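Local coordinates for acyl carrier protein (Thermotoga maritima, PDB 1VKU) that probably carries the growing acyl chain on a phosphopantetheine arm during fatty acid biosynthesis, at residues K21-M30 / D55-F64. Residues are numbered along the deposited sequence; the frame is centred on the assembly and turned at random.
Sequences KFVEIASEKM and DLVMFFEDEF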
loop_
_atom_site.group_PDB
_atom_site.type_symbol
_atom_site.label_atom_id
_atom_site.label_comp_id
_atom_site.label_asym_id
_atom_site.label_seq_id
_atom_site.Cartn_x
_atom_site.Cartn_y
_atom_site.Cartn_z
ATOM N N LYS A 21 -5.979 -4.114 4.077
ATOM C CA LYS A 21 -4.659 -4.493 4.542
ATOM C C LYS A 21 -3.801 -3.242 4.834
ATOM O O LYS A 21 -3.166 -3.146 5.878
ATOM C CB LYS A 21 -3.952 -5.373 3.490
ATOM C CG LYS A 21 -2.696 -5.991 3.996
ATOM C CD LYS A 21 -3.086 -7.036 5.004
ATOM C CE LYS A 21 -1.896 -7.607 5.621
ATOM N NZ LYS A 21 -2.349 -8.481 6.673
ATOM N N PHE A 22 -3.823 -2.280 3.916
ATOM C CA PHE A 22 -3.194 -0.995 4.150
ATOM C C PHE A 22 -3.652 -0.400 5.504
ATOM O O PHE A 22 -2.828 -0.025 6.309
ATOM C CB PHE A 22 -3.531 -0.057 3.007
ATOM C CG PHE A 22 -3.215 1.382 3.264
ATOM C CD1 PHE A 22 -2.051 1.763 3.917
ATOM C CD2 PHE A 22 -4.079 2.367 2.818
ATOM C CE1 PHE A 22 -1.770 3.097 4.145
ATOM C CE2 PHE A 22 -3.801 3.710 3.038
ATOM C CZ PHE A 22 -2.653 4.076 3.705
ATOM N N VAL A 23 -4.956 -0.346 5.763
ATOM C CA VAL A 23 -5.468 0.225 7.025
ATOM C C VAL A 23 -4.957 -0.559 8.248
ATOM O O VAL A 23 -4.580 0.035 9.269
ATOM C CB VAL A 23 -6.988 0.340 6.976
ATOM C CG1 VAL A 23 -7.602 0.736 8.328
ATOM C CG2 VAL A 23 -7.347 1.366 5.950
ATOM N N GLU A 24 -4.922 -1.881 8.138
ATOM C CA GLU A 24 -4.516 -2.744 9.248
ATOM C C GLU A 24 -3.042 -2.572 9.567
ATOM O O GLU A 24 -2.650 -2.466 10.738
ATOM C CB GLU A 24 -4.821 -4.207 8.901
ATOM C CG GLU A 24 -4.130 -5.273 9.749
ATOM C CD GLU A 24 -4.037 -6.625 9.026
ATOM O OE1 GLU A 24 -4.948 -6.978 8.230
ATOM O OE2 GLU A 24 -3.028 -7.343 9.228
ATOM N N ILE A 25 -2.227 -2.548 8.524
ATOM C CA ILE A 25 -0.794 -2.327 8.676
ATOM C C ILE A 25 -0.529 -0.936 9.244
ATOM O O ILE A 25 0.254 -0.792 10.159
ATOM C CB ILE A 25 -0.065 -2.482 7.329
ATOM C CG1 ILE A 25 0.018 -3.954 6.912
ATOM C CG2 ILE A 25 1.328 -1.881 7.433
ATOM C CD1 ILE A 25 0.422 -4.138 5.493
ATOM N N ALA A 26 -1.190 0.092 8.713
ATOM C CA ALA A 26 -1.006 1.456 9.245
ATOM C C ALA A 26 -1.302 1.499 10.730
ATOM O O ALA A 26 -0.580 2.093 11.508
ATOM C CB ALA A 26 -1.889 2.447 8.486
ATOM N N SER A 27 -2.361 0.811 11.131
ATOM C CA SER A 27 -2.799 0.805 12.507
ATOM C C SER A 27 -1.924 -0.060 13.400
ATOM O O SER A 27 -1.531 0.361 14.496
ATOM C CB SER A 27 -4.231 0.292 12.593
ATOM O OG SER A 27 -4.651 0.292 13.939
ATOM N N GLU A 28 -1.655 -1.280 12.950
ATOM C CA GLU A 28 -0.951 -2.248 13.778
ATOM C C GLU A 28 0.554 -2.081 13.788
ATOM O O GLU A 28 1.174 -2.207 14.830
ATOM C CB GLU A 28 -1.287 -3.655 13.349
ATOM C CG GLU A 28 -2.587 -4.156 13.930
ATOM C CD GLU A 28 -2.966 -5.508 13.376
ATOM O OE1 GLU A 28 -2.042 -6.252 12.947
ATOM O OE2 GLU A 28 -4.186 -5.819 13.368
ATOM N N LYS A 29 1.150 -1.812 12.637
ATOM C CA LYS A 29 2.594 -1.660 12.603
ATOM C C LYS A 29 3.028 -0.222 12.811
ATOM O O LYS A 29 4.104 0.014 13.333
ATOM C CB LYS A 29 3.176 -2.164 11.301
ATOM C CG LYS A 29 2.638 -3.475 10.843
ATOM C CD LYS A 29 3.074 -4.556 11.727
ATOM C CE LYS A 29 3.370 -5.764 10.906
ATOM N NZ LYS A 29 4.318 -6.579 11.684
HETATM N N MSE A 30 2.199 0.739 12.421
HETATM C CA MSE A 30 2.670 2.123 12.348
HETATM C C MSE A 30 1.975 3.079 13.304
HETATM O O MSE A 30 2.387 4.219 13.405
HETATM C CB MSE A 30 2.612 2.620 10.900
HETATM C CG MSE A 30 3.498 1.775 9.963
HETATM SE SE MSE A 30 3.219 2.164 8.109
HETATM C CE MSE A 30 4.389 3.720 8.039
ATOM N N ASP A 55 8.470 2.379 4.675
ATOM C CA ASP A 55 8.110 1.384 5.690
ATOM C C ASP A 55 6.858 0.627 5.257
ATOM O O ASP A 55 6.821 -0.589 5.302
ATOM C CB ASP A 55 7.868 2.009 7.061
ATOM C CG ASP A 55 9.148 2.337 7.801
ATOM O OD1 ASP A 55 10.078 1.486 7.892
ATOM O OD2 ASP A 55 9.297 3.440 8.364
ATOM N N LEU A 56 5.825 1.351 4.855
ATOM C CA LEU A 56 4.606 0.744 4.310
ATOM C C LEU A 56 4.894 -0.260 3.186
ATOM O O LEU A 56 4.352 -1.360 3.192
ATOM C CB LEU A 56 3.659 1.822 3.789
ATOM C CG LEU A 56 2.254 1.421 3.368
ATOM C CD1 LEU A 56 1.476 0.878 4.538
ATOM C CD2 LEU A 56 1.612 2.656 2.839
ATOM N N VAL A 57 5.761 0.114 2.249
ATOM C CA VAL A 57 6.092 -0.738 1.091
ATOM C C VAL A 57 6.799 -2.012 1.575
ATOM O O VAL A 57 6.440 -3.103 1.154
ATOM C CB VAL A 57 6.919 0.042 0.033
ATOM C CG1 VAL A 57 7.589 -0.878 -0.970
ATOM C CG2 VAL A 57 6.037 1.090 -0.686
HETATM N N MSE A 58 7.755 -1.872 2.498
HETATM C CA MSE A 58 8.487 -3.011 3.016
HETATM C C MSE A 58 7.572 -3.948 3.795
HETATM O O MSE A 58 7.776 -5.164 3.776
HETATM C CB MSE A 58 9.668 -2.572 3.859
HETATM C CG MSE A 58 10.776 -1.971 3.046
HETATM SE SE MSE A 58 12.130 -1.080 4.202
HETATM C CE MSE A 58 13.095 -2.709 4.812
ATOM N N PHE A 59 6.548 -3.391 4.443
ATOM C CA PHE A 59 5.544 -4.225 5.134
ATOM C C PHE A 59 4.676 -5.007 4.134
ATOM O O PHE A 59 4.437 -6.181 4.337
ATOM C CB PHE A 59 4.637 -3.430 6.080
ATOM C CG PHE A 59 5.307 -2.953 7.366
ATOM C CD1 PHE A 59 6.001 -3.825 8.189
ATOM C CD2 PHE A 59 5.165 -1.619 7.771
ATOM C CE1 PHE A 59 6.584 -3.368 9.362
ATOM C CE2 PHE A 59 5.727 -1.174 8.938
ATOM C CZ PHE A 59 6.442 -2.039 9.726
ATOM N N PHE A 60 4.214 -4.361 3.071
ATOM C CA PHE A 60 3.524 -5.060 1.989
ATOM C C PHE A 60 4.414 -6.112 1.316
ATOM O O PHE A 60 3.971 -7.216 1.021
ATOM C CB PHE A 60 3.004 -4.080 0.948
ATOM C CG PHE A 60 1.609 -3.596 1.227
ATOM C CD1 PHE A 60 0.509 -4.371 0.878
ATOM C CD2 PHE A 60 1.399 -2.404 1.859
ATOM C CE1 PHE A 60 -0.777 -3.944 1.132
ATOM C CE2 PHE A 60 0.086 -1.962 2.138
ATOM C CZ PHE A 60 -0.994 -2.742 1.786
ATOM N N GLU A 61 5.668 -5.771 1.077
ATOM C CA GLU A 61 6.614 -6.717 0.506
ATOM C C GLU A 61 6.697 -8.009 1.320
ATOM O O GLU A 61 6.751 -9.118 0.780
ATOM C CB GLU A 61 7.989 -6.074 0.424
ATOM C CG GLU A 61 8.156 -4.986 -0.622
ATOM C CD GLU A 61 9.613 -4.540 -0.796
ATOM O OE1 GLU A 61 10.330 -4.330 0.206
ATOM O OE2 GLU A 61 10.046 -4.391 -1.949
ATOM N N ASP A 62 6.766 -7.865 2.632
ATOM C CA ASP A 62 6.963 -9.004 3.497
ATOM C C ASP A 62 5.670 -9.800 3.578
ATOM O O ASP A 62 5.714 -11.035 3.571
ATOM C CB ASP A 62 7.367 -8.531 4.883
ATOM C CG ASP A 62 7.763 -9.673 5.801
ATOM O OD1 ASP A 62 8.508 -10.575 5.354
ATOM O OD2 ASP A 62 7.395 -9.732 6.995
ATOM N N GLU A 63 4.529 -9.093 3.635
ATOM C CA GLU A 63 3.229 -9.731 3.771
ATOM C C GLU A 63 2.918 -10.545 2.544
ATOM O O GLU A 63 2.262 -11.575 2.638
ATOM C CB GLU A 63 2.102 -8.704 3.915
ATOM C CG GLU A 63 1.866 -8.195 5.319
ATOM C CD GLU A 63 1.403 -9.279 6.272
ATOM O OE1 GLU A 63 0.446 -10.007 5.939
ATOM O OE2 GLU A 63 2.011 -9.394 7.357
ATOM N N PHE A 64 3.333 -10.059 1.378
ATOM C CA PHE A 64 2.898 -10.683 0.137
ATOM C C PHE A 64 4.029 -11.365 -0.601
ATOM O O PHE A 64 3.831 -11.839 -1.708
ATOM C CB PHE A 64 2.186 -9.667 -0.752
ATOM C CG PHE A 64 0.862 -9.222 -0.193
ATOM C CD1 PHE A 64 -0.240 -10.070 -0.211
ATOM C CD2 PHE A 64 0.725 -7.979 0.384
ATOM C CE1 PHE A 64 -1.475 -9.660 0.337
ATOM C CE2 PHE A 64 -0.515 -7.564 0.940
ATOM C CZ PHE A 64 -1.605 -8.421 0.907
#
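Ile-25 is the knob of this helix pair, set in a hole formed by Leu-56, Phe-59, Phe-60 and Glu-63. Its two branches split the work. A chi1 of -73° turns Ile-25 CG2 anti to the backbone N and against Phe-59 CD2, 3.9 Å away. The CG1 branch carries Ile-25 CD1 over one face of the Phe-60 ring, 4.1 Å from the ring centroid. On the inner side Phe-22 and Leu-56 cross at about a right angle, with Phe-22 CE1 3.7 Å from Leu-56 CD2. The CB of Phe-22 meets the edge of the Phe-60 ring in its plane. Leu-82 of helix 79-92 touches both Leu-56 and Phe-60, and Phe-43 meets the Phe-22 ring, so this side faces the core.

Further out, Phe-59 has Lys-29 CB over one face, 3.9 Å from its centroid. The selenium of selenomethionine Met-30 stands at the edge of the Phe-59 ring, 5.4 Å from the centroid, a Met-aromatic contact. Met-30 CE touches Asp-55 CB.

At the other end Lys-21 runs past the Phe-60 and Phe-64 rings. Lys-21 NZ forms a salt bridge with Glu-24 OE2 at 2.9 Å. A second, from Lys-21 NZ to Glu-63 OE1 at 3.3 Å, links the two helices, though its hydrogen bond is weak.

The axes of segments 21-28 and 55-64 run at 116° to each other. Packing of helix 14-28 on helix 50-64 belongs to the acyl carrier protein helical bundle. Ser-50, the predicted phosphopantetheine site, unmodified here, starts helix 50-64.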